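Local atomic coordinates of arylmalonate decarboxylase (Bordetella bronchiseptica, PDB entry 3IXL), a protein that catalyses the decarboxylation of 2-aryl-2-methylmalonates, with uptake of a proton, to give 2-arylpropionates and carbon dioxide. Residues 76-81 against 103-108; 120-125 against 133-138; 165-170 against 191-196; 183-188 against 207-212; 212-217 against 234-239. The protein carries 2 engineered substitutions. All coordinates share one frame; numbering follows the deposited sequence.

Contact 1. Residues 76-81 against 103-108; sequences SLSFYR and TMSTAV. With PAC (2-phenylacetic acid), chain C.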
# COMPACT_ATOMS: atom_id res chain seq x y z
N SER A 76 0.40 0.43 -7.10
CA SER A 76 0.81 0.64 -8.48
C SER A 76 -0.17 1.48 -9.30
O SER A 76 0.24 2.27 -10.15
CB SER A 76 1.19 -0.68 -9.16
OG SER A 76 0.13 -1.61 -9.10
N LEU A 77 -1.47 1.34 -9.02
CA LEU A 77 -2.46 2.18 -9.69
C LEU A 77 -2.20 3.65 -9.39
O LEU A 77 -2.49 4.52 -10.21
CB LEU A 77 -3.87 1.79 -9.22
CG LEU A 77 -5.15 2.10 -9.95
CD1 LEU A 77 -5.04 1.88 -11.44
CD2 LEU A 77 -6.15 1.13 -9.38
N SER A 78 -1.65 3.92 -8.20
CA SER A 78 -1.37 5.29 -7.78
C SER A 78 0.04 5.81 -8.09
O SER A 78 0.23 7.02 -8.14
CB SER A 78 -1.77 5.53 -6.32
OG SER A 78 -1.16 4.61 -5.42
N PHE A 79 1.01 4.92 -8.34
CA PHE A 79 2.37 5.38 -8.69
C PHE A 79 2.77 5.24 -10.16
O PHE A 79 3.80 5.80 -10.56
CB PHE A 79 3.47 4.81 -7.75
CG PHE A 79 3.79 3.32 -7.93
CD1 PHE A 79 4.30 2.82 -9.14
CD2 PHE A 79 3.63 2.45 -6.86
CE1 PHE A 79 4.59 1.47 -9.29
CE2 PHE A 79 3.93 1.09 -6.99
CZ PHE A 79 4.41 0.60 -8.20
N TYR A 80 1.99 4.52 -10.97
CA TYR A 80 2.49 4.14 -12.30
C TYR A 80 2.73 5.29 -13.27
O TYR A 80 3.42 5.12 -14.27
CB TYR A 80 1.65 3.05 -12.97
CG TYR A 80 0.36 3.46 -13.66
CD1 TYR A 80 -0.76 3.88 -12.93
CD2 TYR A 80 0.22 3.35 -15.05
CE1 TYR A 80 -1.95 4.20 -13.56
CE2 TYR A 80 -0.98 3.66 -15.69
CZ TYR A 80 -2.06 4.09 -14.94
OH TYR A 80 -3.26 4.39 -15.56
N ARG A 81 2.13 6.44 -12.97
CA ARG A 81 2.25 7.62 -13.82
C ARG A 81 3.16 8.67 -13.20
O ARG A 81 3.33 9.75 -13.76
CB ARG A 81 0.87 8.20 -14.12
CG ARG A 81 0.09 7.37 -15.12
CD ARG A 81 -1.32 7.91 -15.29
NE ARG A 81 -2.00 7.30 -16.43
CZ ARG A 81 -3.31 7.40 -16.66
NH1 ARG A 81 -4.10 8.07 -15.83
NH2 ARG A 81 -3.82 6.81 -17.73
N THR A 103 -3.98 7.65 -0.93
CA THR A 103 -3.69 6.50 -1.79
C THR A 103 -2.65 5.62 -1.11
O THR A 103 -1.92 6.08 -0.21
CB THR A 103 -3.09 6.89 -3.15
OG1 THR A 103 -1.74 7.34 -2.97
CG2 THR A 103 -3.92 7.95 -3.89
N MET A 104 -2.57 4.37 -1.54
CA MET A 104 -1.59 3.44 -1.00
C MET A 104 -0.15 3.89 -1.30
O MET A 104 0.75 3.58 -0.52
CB MET A 104 -1.88 2.03 -1.52
CG MET A 104 -1.01 0.92 -0.94
SD MET A 104 -1.69 -0.68 -1.40
CE MET A 104 -2.98 -0.86 -0.18
N SER A 105 0.06 4.61 -2.39
CA SER A 105 1.40 5.17 -2.63
C SER A 105 1.75 6.26 -1.62
O SER A 105 2.88 6.30 -1.11
CB SER A 105 1.53 5.71 -4.05
OG SER A 105 1.66 4.65 -4.97
N THR A 106 0.81 7.15 -1.32
CA THR A 106 1.03 8.14 -0.27
C THR A 106 1.25 7.44 1.07
O THR A 106 2.10 7.85 1.86
CB THR A 106 -0.16 9.08 -0.19
OG1 THR A 106 -0.15 9.90 -1.37
CG2 THR A 106 -0.12 9.96 1.06
N ALA A 107 0.49 6.37 1.31
CA ALA A 107 0.65 5.60 2.54
C ALA A 107 2.07 5.08 2.72
O ALA A 107 2.63 5.18 3.81
CB ALA A 107 -0.34 4.43 2.57
N VAL A 108 2.65 4.51 1.67
CA VAL A 108 3.99 3.95 1.84
C VAL A 108 5.04 5.05 1.95
O VAL A 108 6.00 4.90 2.71
CB VAL A 108 4.37 2.87 0.78
CG1 VAL A 108 3.39 1.70 0.80
CG2 VAL A 108 4.46 3.46 -0.59
C1 PAC C . -0.56 -2.88 -5.82
C2 PAC C . -1.44 -3.89 -6.52
C1' PAC C . -2.59 -4.57 -5.80
C2' PAC C . -2.94 -5.84 -6.26
C3' PAC C . -3.98 -6.56 -5.68
C4' PAC C . -4.69 -6.00 -4.62
C5' PAC C . -4.34 -4.72 -4.14
C6' PAC C . -3.30 -4.00 -4.73
O1 PAC C . -0.69 -2.59 -4.59
O2 PAC C . 0.33 -2.35 -6.54
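Ser78 and Ser105 meet hydroxyl to hydroxyl where helix 75-79 lies against the first turn of helix 104-114. Ser105 OG donates to Ser78 OG at 2.9 Å, and Ser105 N reaches the same Ser78 OG at 3.3 Å with a bent N-H angle of 141°. Ser78 OG, set between its own N and carbonyl carbon (chi1 56°), is also hydrogen-bonded to Cys74 O. Packing is close around it: Phe79 CB lies 3.3 Å from Ser105 OG, which sits at the ring edge near its plane, and Ser78 CB lies 3.7 Å from Thr103 CB. Thr103 is the N-cap residue of helix 104-114; its OG1 accepts from Thr106 N and also bonds Asn86. The pocket side is sparse by contrast, for the end of Met104 leads away from helix 75-79 and its SD merely approaches O1 of phenylacetic acid at 3.9 Å. Ser76 N and Ser76 OG, the latter at 2.7 Å, both bond ligand O2. The end of one helix and the start of the next are thus joined through the Ser78 and Ser105 hydroxyls, while Ser76, with Thr75, Tyr126 and Gly189, probably stabilises negative charge on the carboxylate; Ser76 OG also bonds Tyr48 OH.

Contact 2. Residues 120-125 against 133-138; sequences VALATA and RLAAFL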
# COMPACT_ATOMS: atom_id res chain seq x y z
N VAL A 120 16.10 2.76 0.45
CA VAL A 120 15.08 1.75 0.60
C VAL A 120 15.26 0.60 -0.38
O VAL A 120 15.31 0.80 -1.59
CB VAL A 120 13.66 2.39 0.48
CG1 VAL A 120 13.45 3.11 -0.87
CG2 VAL A 120 12.56 1.35 0.76
N ALA A 121 15.41 -0.60 0.16
CA ALA A 121 15.47 -1.81 -0.65
C ALA A 121 14.04 -2.17 -1.05
O ALA A 121 13.12 -2.03 -0.24
CB ALA A 121 16.12 -2.94 0.12
N LEU A 122 13.86 -2.64 -2.28
CA LEU A 122 12.53 -2.97 -2.80
C LEU A 122 12.32 -4.47 -2.90
O LEU A 122 13.12 -5.18 -3.53
CB LEU A 122 12.32 -2.35 -4.18
CG LEU A 122 12.61 -0.85 -4.36
CD1 LEU A 122 12.34 -0.38 -5.80
CD2 LEU A 122 11.83 -0.02 -3.35
N ALA A 123 11.25 -4.96 -2.30
CA ALA A 123 10.85 -6.36 -2.39
C ALA A 123 9.43 -6.30 -2.91
O ALA A 123 8.54 -5.84 -2.19
CB ALA A 123 10.88 -7.02 -1.01
N THR A 124 9.20 -6.71 -4.16
CA THR A 124 7.89 -6.46 -4.77
C THR A 124 7.29 -7.69 -5.41
O THR A 124 8.00 -8.68 -5.66
CB THR A 124 7.92 -5.37 -5.86
OG1 THR A 124 8.27 -5.99 -7.11
CG2 THR A 124 8.89 -4.24 -5.51
N ALA A 125 5.99 -7.61 -5.71
CA ALA A 125 5.28 -8.69 -6.37
C ALA A 125 5.37 -8.56 -7.89
O ALA A 125 4.94 -9.47 -8.59
CB ALA A 125 3.83 -8.69 -5.93
N ARG A 133 8.82 1.88 -12.58
CA ARG A 133 7.94 2.99 -12.25
C ARG A 133 7.92 3.27 -10.74
O ARG A 133 7.89 4.43 -10.32
CB ARG A 133 6.52 2.73 -12.77
CG ARG A 133 6.44 2.75 -14.31
CD ARG A 133 5.14 2.13 -14.79
NE ARG A 133 5.10 1.89 -16.23
CZ ARG A 133 4.31 2.53 -17.09
NH1 ARG A 133 3.48 3.48 -16.69
NH2 ARG A 133 4.36 2.19 -18.37
N LEU A 134 7.96 2.21 -9.94
CA LEU A 134 8.06 2.36 -8.50
C LEU A 134 9.35 3.09 -8.13
O LEU A 134 9.32 4.07 -7.38
CB LEU A 134 7.99 1.00 -7.80
CG LEU A 134 8.22 0.98 -6.28
CD1 LEU A 134 7.24 1.87 -5.55
CD2 LEU A 134 8.17 -0.44 -5.73
N ALA A 135 10.48 2.63 -8.67
CA ALA A 135 11.76 3.29 -8.39
C ALA A 135 11.77 4.76 -8.80
O ALA A 135 12.28 5.61 -8.05
CB ALA A 135 12.92 2.54 -9.05
N ALA A 136 11.19 5.06 -9.96
CA ALA A 136 11.11 6.45 -10.43
C ALA A 136 10.25 7.32 -9.51
O ALA A 136 10.61 8.47 -9.21
CB ALA A 136 10.60 6.50 -11.86
N PHE A 137 9.12 6.77 -9.08
CA PHE A 137 8.23 7.45 -8.14
C PHE A 137 8.95 7.77 -6.84
O PHE A 137 8.91 8.91 -6.36
CB PHE A 137 6.99 6.57 -7.88
CG PHE A 137 6.09 7.09 -6.78
CD1 PHE A 137 5.16 8.10 -7.02
CD2 PHE A 137 6.16 6.54 -5.51
CE1 PHE A 137 4.33 8.57 -6.00
CE2 PHE A 137 5.34 7.01 -4.48
CZ PHE A 137 4.42 8.02 -4.73
N LEU A 138 9.62 6.77 -6.27
CA LEU A 138 10.34 6.99 -5.02
C LEU A 138 11.43 8.05 -5.16
O LEU A 138 11.57 8.91 -4.29
CB LEU A 138 10.91 5.68 -4.46
CG LEU A 138 9.87 4.61 -4.09
CD1 LEU A 138 10.56 3.27 -3.86
CD2 LEU A 138 9.06 5.01 -2.86
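Leu122 on strand 119-124 enters between Leu134 and Leu138, one helical turn apart on helix 128-140. The apolar contacts come first. Leu122 CD2 lies 3.6 Å from Leu138 CD1, the two side chains sliding past each other in opposite directions. Its other methyl, CD1, meets Leu134 CD2 tip to tip at 4.2 Å and brushes Ala135 CB at the margin. Leu138 CD1 also touches Val120 CG1 at 4.2 Å, crossing that side chain at about a right angle. A chi1 of -51° sets Leu122 CG anti to its own carbonyl carbon, on the helix side, and the two methyls then meet different leucines. At the far end of the strand, Leu134 CD2 abuts Thr124 CG2 at 3.9 Å, again tip to tip.

Polar groups play their part away from this interface. Thr124 turns its methyl to the helix, while OG1 bonds Asn131 and the backbone N of Tyr126 in the connection between the segments. No hydrogen bond joins strand to helix. Strand 119-124 takes its backbone bonds from neighbours in the sheet, among them Gly183 and Leu185.

The geometry is that of the first half of a beta-alpha-beta unit: the helix runs back over the strand, axes 10.8 Å apart and directions at 150°. Leu134 reaches on to Leu185 and Ser187, and Pro145 of the unit's second strand touches Leu122 and Leu138. Held by methyl contacts alone, the pairing depends on shape and on exclusion of water rather than on directional bonds.

Contact 3. Residues 165-170 against 191-196; sequences ATLVDL and LLTLDA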
# COMPACT_ATOMS: atom_id res chain seq x y z
N ALA A 165 6.74 -17.35 4.20
CA ALA A 165 8.18 -17.63 4.13
C ALA A 165 8.82 -17.14 2.83
O ALA A 165 9.96 -16.68 2.83
CB ALA A 165 8.45 -19.11 4.35
N THR A 166 8.07 -17.23 1.74
CA THR A 166 8.53 -16.69 0.46
C THR A 166 8.72 -15.17 0.57
O THR A 166 9.69 -14.62 0.05
CB THR A 166 7.54 -17.03 -0.66
OG1 THR A 166 7.53 -18.45 -0.85
CG2 THR A 166 7.91 -16.34 -1.98
N LEU A 167 7.79 -14.50 1.25
CA LEU A 167 7.89 -13.05 1.41
C LEU A 167 9.03 -12.64 2.33
O LEU A 167 9.73 -11.66 2.07
CB LEU A 167 6.56 -12.49 1.92
CG LEU A 167 5.38 -12.64 0.95
CD1 LEU A 167 4.07 -12.31 1.64
CD2 LEU A 167 5.59 -11.78 -0.30
N VAL A 168 9.25 -13.40 3.41
CA VAL A 168 10.39 -13.13 4.28
C VAL A 168 11.69 -13.25 3.48
O VAL A 168 12.58 -12.39 3.57
CB VAL A 168 10.43 -14.10 5.51
CG1 VAL A 168 11.76 -13.98 6.26
CG2 VAL A 168 9.25 -13.83 6.44
N ASP A 169 11.81 -14.32 2.71
CA ASP A 169 13.00 -14.55 1.91
C ASP A 169 13.20 -13.46 0.85
O ASP A 169 14.33 -13.03 0.60
CB ASP A 169 12.92 -15.92 1.24
CG ASP A 169 14.06 -16.15 0.29
OD1 ASP A 169 15.19 -16.36 0.79
OD2 ASP A 169 13.82 -16.12 -0.93
N LEU A 170 12.11 -13.01 0.22
CA LEU A 170 12.19 -11.93 -0.76
C LEU A 170 12.77 -10.65 -0.15
O LEU A 170 13.63 -10.00 -0.75
CB LEU A 170 10.80 -11.65 -1.32
CG LEU A 170 10.70 -10.65 -2.47
CD1 LEU A 170 11.29 -11.22 -3.76
CD2 LEU A 170 9.23 -10.26 -2.68
N LEU A 191 -0.53 -8.80 -1.56
CA LEU A 191 0.23 -9.75 -0.76
C LEU A 191 -0.29 -9.79 0.66
O LEU A 191 -0.72 -8.77 1.21
CB LEU A 191 1.71 -9.35 -0.76
CG LEU A 191 2.42 -9.34 -2.11
CD1 LEU A 191 3.80 -8.72 -1.97
CD2 LEU A 191 2.51 -10.75 -2.69
N LEU A 192 -0.24 -10.98 1.26
CA LEU A 192 -0.61 -11.16 2.65
C LEU A 192 0.67 -11.22 3.46
O LEU A 192 1.34 -12.25 3.56
CB LEU A 192 -1.48 -12.42 2.83
CG LEU A 192 -2.84 -12.32 2.15
CD1 LEU A 192 -3.50 -13.68 1.99
CD2 LEU A 192 -3.77 -11.35 2.90
N THR A 193 1.02 -10.07 4.04
CA THR A 193 2.36 -9.82 4.57
C THR A 193 2.45 -9.71 6.08
O THR A 193 3.54 -9.52 6.61
CB THR A 193 2.92 -8.50 4.01
OG1 THR A 193 2.14 -7.40 4.49
CG2 THR A 193 2.91 -8.51 2.48
N LEU A 194 1.32 -9.80 6.79
CA LEU A 194 1.33 -9.47 8.22
C LEU A 194 2.25 -10.34 9.07
O LEU A 194 2.83 -9.86 10.04
CB LEU A 194 -0.09 -9.44 8.80
CG LEU A 194 -0.96 -8.23 8.42
CD1 LEU A 194 -2.34 -8.38 9.02
CD2 LEU A 194 -0.34 -6.93 8.88
N ASP A 195 2.38 -11.62 8.73
CA ASP A 195 3.27 -12.51 9.50
C ASP A 195 4.72 -12.37 9.05
O ASP A 195 5.64 -12.67 9.81
CB ASP A 195 2.80 -13.96 9.40
CG ASP A 195 1.51 -14.22 10.16
OD1 ASP A 195 1.21 -13.49 11.12
OD2 ASP A 195 0.80 -15.17 9.79
N ALA A 196 4.93 -11.88 7.83
CA ALA A 196 6.28 -11.69 7.30
C ALA A 196 7.00 -10.51 7.93
O ALA A 196 8.20 -10.59 8.24
CB ALA A 196 6.26 -11.55 5.78
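Leu167 overlaps both Leu191 and the backbone of Leu192, splaying its two methyls over the loop that follows strand 183-187. This is helix-to-loop packing in a parallel alpha/beta fold: helix 164-176, which precedes the strand in the chain, lies against the turn leading from it into helix 196-204. A chi1 of -65°, with CG anti to the carbonyl carbon, carries CG toward Leu191 and Leu192. Leu167 CD2 reaches the forked end of Leu191, 3.9 Å from its CD1 and 4.0 Å from its CD2, the two side chains inclined to each other. Leu167 CB rests 4.0 Å from Ala196 CB. The small side chain of Ala196 allows close approach here; the backbones come nearest at Val168 and Ala196, 5.3 Å between CA atoms. Val168 CG2 lies over Ala196, 3.8 Å from both CA and CB, and Val168 also touches Val200 of the following helix. Thr193 adds its methyl CG2 next to Leu167, while its OG1 is hydrogen-bonded to Ser210. Leu192 takes part mainly through its backbone, its side chain leading away. No hydrogen bond spans the two segments; the closest approach is that of Leu167 CD1 to Leu192 O, at 3.3 Å.

Contact 4. Residues 183-188 against 207-212; sequences GILLSS and PVVSSS. Engineered in segment 183-188: Ser188 (natural residue Cys). With PAC (2-phenylacetic acid), chain C.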
# COMPACT_ATOMS: atom_id res chain seq x y z
N GLY A 183 15.92 0.57 5.22
CA GLY A 183 14.70 -0.20 5.40
C GLY A 183 14.27 -0.83 4.10
O GLY A 183 14.96 -0.73 3.09
N ILE A 184 13.11 -1.47 4.15
CA ILE A 184 12.61 -2.26 3.04
C ILE A 184 11.18 -1.85 2.73
O ILE A 184 10.36 -1.70 3.65
CB ILE A 184 12.66 -3.78 3.37
CG1 ILE A 184 14.11 -4.21 3.67
CG2 ILE A 184 12.08 -4.62 2.22
CD1 ILE A 184 14.23 -5.51 4.46
N LEU A 185 10.89 -1.67 1.44
CA LEU A 185 9.51 -1.53 0.99
C LEU A 185 9.07 -2.86 0.38
O LEU A 185 9.66 -3.32 -0.60
CB LEU A 185 9.37 -0.40 -0.04
CG LEU A 185 7.99 -0.28 -0.71
CD1 LEU A 185 6.91 0.04 0.32
CD2 LEU A 185 8.04 0.80 -1.79
N LEU A 186 8.06 -3.47 0.99
CA LEU A 186 7.44 -4.68 0.47
C LEU A 186 6.17 -4.23 -0.25
O LEU A 186 5.16 -3.87 0.37
CB LEU A 186 7.15 -5.64 1.62
CG LEU A 186 6.45 -6.98 1.35
CD1 LEU A 186 7.12 -7.79 0.24
CD2 LEU A 186 6.44 -7.77 2.66
N SER A 187 6.25 -4.21 -1.58
CA SER A 187 5.23 -3.54 -2.38
C SER A 187 4.28 -4.49 -3.08
O SER A 187 4.70 -5.43 -3.77
CB SER A 187 5.86 -2.56 -3.38
OG SER A 187 4.87 -1.66 -3.88
N SER A 188 3.00 -4.20 -2.86
CA SER A 188 1.79 -4.77 -3.47
C SER A 188 0.80 -5.07 -2.38
O SER A 188 1.06 -5.88 -1.49
CB SER A 188 1.99 -6.02 -4.31
OG SER A 188 0.72 -6.39 -4.86
N PRO A 207 13.46 -1.50 9.56
CA PRO A 207 12.00 -1.52 9.41
C PRO A 207 11.54 -1.94 8.01
O PRO A 207 12.26 -1.73 7.03
CB PRO A 207 11.60 -0.07 9.70
CG PRO A 207 12.79 0.73 9.30
CD PRO A 207 14.00 -0.13 9.57
N VAL A 208 10.34 -2.51 7.96
CA VAL A 208 9.66 -2.85 6.71
C VAL A 208 8.37 -2.06 6.61
O VAL A 208 7.56 -2.03 7.55
CB VAL A 208 9.30 -4.36 6.65
CG1 VAL A 208 8.55 -4.69 5.36
CG2 VAL A 208 10.55 -5.20 6.76
N VAL A 209 8.16 -1.45 5.45
CA VAL A 209 6.87 -0.83 5.13
C VAL A 209 6.23 -1.69 4.06
O VAL A 209 6.83 -1.90 3.00
CB VAL A 209 7.02 0.64 4.67
CG1 VAL A 209 5.67 1.21 4.21
CG2 VAL A 209 7.56 1.49 5.81
N SER A 210 5.04 -2.20 4.33
CA SER A 210 4.35 -3.10 3.42
C SER A 210 3.08 -2.41 2.92
O SER A 210 2.37 -1.79 3.71
CB SER A 210 4.01 -4.40 4.14
OG SER A 210 3.31 -5.29 3.28
N SER A 211 2.80 -2.54 1.62
CA SER A 211 1.68 -1.83 0.98
C SER A 211 0.33 -1.90 1.72
O SER A 211 -0.24 -0.86 2.07
CB SER A 211 1.47 -2.33 -0.45
OG SER A 211 2.49 -1.89 -1.31
N SER A 212 -0.20 -3.10 1.92
CA SER A 212 -1.54 -3.22 2.49
C SER A 212 -1.59 -2.68 3.93
O SER A 212 -2.40 -1.81 4.24
CB SER A 212 -2.06 -4.65 2.38
OG SER A 212 -3.41 -4.71 2.79
C1 PAC C . -0.56 -2.88 -5.82
C2 PAC C . -1.44 -3.89 -6.52
C1' PAC C . -2.59 -4.57 -5.80
C2' PAC C . -2.94 -5.84 -6.26
C3' PAC C . -3.98 -6.56 -5.68
C4' PAC C . -4.69 -6.00 -4.62
C5' PAC C . -4.34 -4.72 -4.14
C6' PAC C . -3.30 -4.00 -4.73
O1 PAC C . -0.69 -2.59 -4.59
O2 PAC C . 0.33 -2.35 -6.54
O HOH W 1 1.17 -5.48 1.32
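The peptide groups of Ile184 and Pro207 open the pairing of strand 183-187 with strand 208-210: Ile184 N lies in the carbonyl plane of Pro207, 3.0 Å from Pro207 O. Leu186 N approaches Val209 O at 2.8 Å, tilted 20° from the carbonyl plane of Val209. In return Ile184 O accepts from Val209 N, and Leu186 O from Ser211 N. On one face of the sheet stand Ile184, Leu186, Val208 and Ser210, with Leu186 CB 4.1 Å from Val208 CG1 and helix 196-204 covering Ile184 and Val208. Leu185 and Val209 occupy the other face, beneath helix 104-114, where Leu185 CD1 presses to 3.3 Å from Val209 O.

At the carboxyl ends of the strands serines take over. Ser211 OG accepts from Ser188 N at 2.8 Å, nearly straight at 166°, and also bonds Thr75 OG1. A water bridges the segments with three bonds: it donates to Ser188 O, accepts from Ser212 N and meets Ser210 OG, which also bonds Thr193 OG1. The engineered Ser188 has OG anti to the backbone N (chi1 -178°), 3.7 Å from C2 of phenylacetic acid; this hydroxyl bonds Gly190 N. Parallel strands joined through helix 196-204 form a beta-alpha-beta unit, with the ligand pocket at the carboxyl ends, as is usual in parallel alpha/beta folds.

Contact 5. Residues 212-217 against 234-239; sequences SPAGFW and GRLFDE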
# COMPACT_ATOMS: atom_id res chain seq x y z
N SER A 212 -0.20 -3.10 1.92
CA SER A 212 -1.54 -3.22 2.49
C SER A 212 -1.59 -2.68 3.93
O SER A 212 -2.40 -1.81 4.24
CB SER A 212 -2.06 -4.65 2.38
OG SER A 212 -3.41 -4.71 2.79
N PRO A 213 -0.72 -3.19 4.82
CA PRO A 213 -0.72 -2.66 6.18
C PRO A 213 -0.48 -1.14 6.23
O PRO A 213 -1.17 -0.45 6.99
CB PRO A 213 0.40 -3.45 6.86
CG PRO A 213 0.46 -4.73 6.07
CD PRO A 213 0.26 -4.29 4.66
N ALA A 214 0.44 -0.62 5.43
CA ALA A 214 0.66 0.83 5.40
C ALA A 214 -0.60 1.57 4.94
O ALA A 214 -0.92 2.63 5.48
CB ALA A 214 1.84 1.20 4.51
N GLY A 215 -1.32 1.00 3.98
CA GLY A 215 -2.58 1.60 3.52
C GLY A 215 -3.57 1.75 4.66
O GLY A 215 -4.21 2.79 4.81
N PHE A 216 -3.69 0.71 5.48
CA PHE A 216 -4.56 0.78 6.66
C PHE A 216 -4.08 1.81 7.66
O PHE A 216 -4.86 2.62 8.14
CB PHE A 216 -4.69 -0.59 7.33
CG PHE A 216 -5.67 -1.49 6.64
CD1 PHE A 216 -5.25 -2.37 5.65
CD2 PHE A 216 -7.03 -1.42 6.95
CE1 PHE A 216 -6.16 -3.18 4.98
CE2 PHE A 216 -7.95 -2.22 6.29
CZ PHE A 216 -7.53 -3.10 5.30
N TRP A 217 -2.79 1.78 7.97
CA TRP A 217 -2.20 2.71 8.92
C TRP A 217 -2.47 4.15 8.49
O TRP A 217 -2.84 5.01 9.29
CB TRP A 217 -0.69 2.43 8.99
CG TRP A 217 0.09 3.43 9.78
CD1 TRP A 217 0.27 3.45 11.13
CD2 TRP A 217 0.83 4.54 9.25
NE1 TRP A 217 1.06 4.52 11.48
CE2 TRP A 217 1.42 5.21 10.35
CE3 TRP A 217 1.04 5.04 7.96
CZ2 TRP A 217 2.20 6.36 10.19
CZ3 TRP A 217 1.82 6.18 7.81
CH2 TRP A 217 2.38 6.82 8.91
N GLY A 234 4.69 -4.86 13.15
CA GLY A 234 5.83 -4.09 12.67
C GLY A 234 6.00 -2.75 13.36
O GLY A 234 5.05 -2.22 13.95
N ARG A 235 7.20 -2.21 13.24
CA ARG A 235 7.53 -0.91 13.81
C ARG A 235 6.62 0.23 13.36
O ARG A 235 6.38 1.18 14.11
CB ARG A 235 8.99 -0.59 13.53
CG ARG A 235 9.94 -1.43 14.39
CD ARG A 235 11.38 -1.35 13.97
NE ARG A 235 11.88 0.02 13.93
CZ ARG A 235 13.09 0.34 13.49
NH1 ARG A 235 13.92 -0.60 13.08
NH2 ARG A 235 13.46 1.61 13.47
N LEU A 236 6.10 0.16 12.13
CA LEU A 236 5.21 1.22 11.66
C LEU A 236 4.07 1.42 12.65
O LEU A 236 3.72 2.55 13.02
CB LEU A 236 4.64 0.88 10.27
CG LEU A 236 3.73 1.97 9.70
CD1 LEU A 236 4.45 3.29 9.49
CD2 LEU A 236 3.08 1.50 8.40
N PHE A 237 3.50 0.30 13.10
CA PHE A 237 2.37 0.34 14.01
C PHE A 237 2.79 0.52 15.45
O PHE A 237 2.18 1.30 16.19
CB PHE A 237 1.55 -0.94 13.88
CG PHE A 237 0.96 -1.12 12.52
CD1 PHE A 237 1.59 -1.91 11.57
CD2 PHE A 237 -0.20 -0.45 12.17
CE1 PHE A 237 1.05 -2.05 10.29
CE2 PHE A 237 -0.75 -0.59 10.89
CZ PHE A 237 -0.13 -1.38 9.96
N ASP A 238 3.81 -0.22 15.85
CA ASP A 238 4.13 -0.30 17.27
C ASP A 238 4.88 0.91 17.80
O ASP A 238 4.92 1.14 19.01
CB ASP A 238 4.80 -1.63 17.61
CG ASP A 238 3.85 -2.81 17.47
OD1 ASP A 238 2.62 -2.60 17.25
OD2 ASP A 238 4.33 -3.96 17.55
N GLU A 239 5.45 1.71 16.90
CA GLU A 239 6.17 2.91 17.33
C GLU A 239 5.26 4.13 17.51
O GLU A 239 5.53 5.22 17.00
CB GLU A 239 7.38 3.17 16.45
CG GLU A 239 8.44 2.10 16.64
CD GLU A 239 9.72 2.34 15.88
OE1 GLU A 239 9.83 3.35 15.14
OE2 GLU A 239 10.64 1.51 16.01
O HOH W 2 1.72 4.01 14.47
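The short helix 235-238 near the end of the chain packs on helix 211-222, with Trp217 meeting Leu236 and Phe237. Leu236 CD1 sits over one face of the indole in a CH-pi contact, 3.7 Å from the centroid of the six-membered ring and 13° off its normal. CD2 of the same leucine reaches Trp217 CG and extends to Ala214 CB at 4.1 Å. A chi1 of 172° sets Trp217 CG toward helix 235-238; the side chains of Trp217 and Leu236 cross at about a right angle. The indole also directs its edge toward the face of Phe237 in an offset edge-to-face pair, the centroid of the Trp217 five-membered ring 5.5 Å from that of Phe237 and the planes at 89°. Phe237 CE2 touches Trp217 CB at 3.6 Å, and at the edge of the phenyl ring Pro213 O lies 3.3 Å from CZ, with Pro213 CB beside it.

A water supplies the polar link: it accepts from Trp217 NE1 at 3.1 Å and donates to the carbonyls of Leu236 and Phe237. Arg235 NE forms a salt bridge with Glu239 OE2, just after the helix. Mostly apolar and aromatic, the interface is a helix-helix contact that seats the C-terminal helix on the alpha/beta core.

Overall arrangement
All five contacts are buried. Contacts 1 and 4 lie deepest and both touch phenylacetic acid; serine hydroxyls join contact 1, a backbone ladder with serines and a water contact 4. Contact 5 comes next, adding aromatic rings and a bridging water, then contacts 2 and 3, which rely on aliphatic packing without hydrogen bonds between their segments. Partly exposed Ala135 and Trp217 and exposed Leu192 mark the margins of contacts 2, 5 and 3. Contacts 2 and 4 share one parallel sheet, strands 119-124 and 183-187 being neighbours in it, while contacts 4 and 5 share Ser212 on helix 211-222. Phe79 links contact 1 to contact 2 by packing on Phe137, and contact 3 joins contact 4 through Thr193 and Ser210.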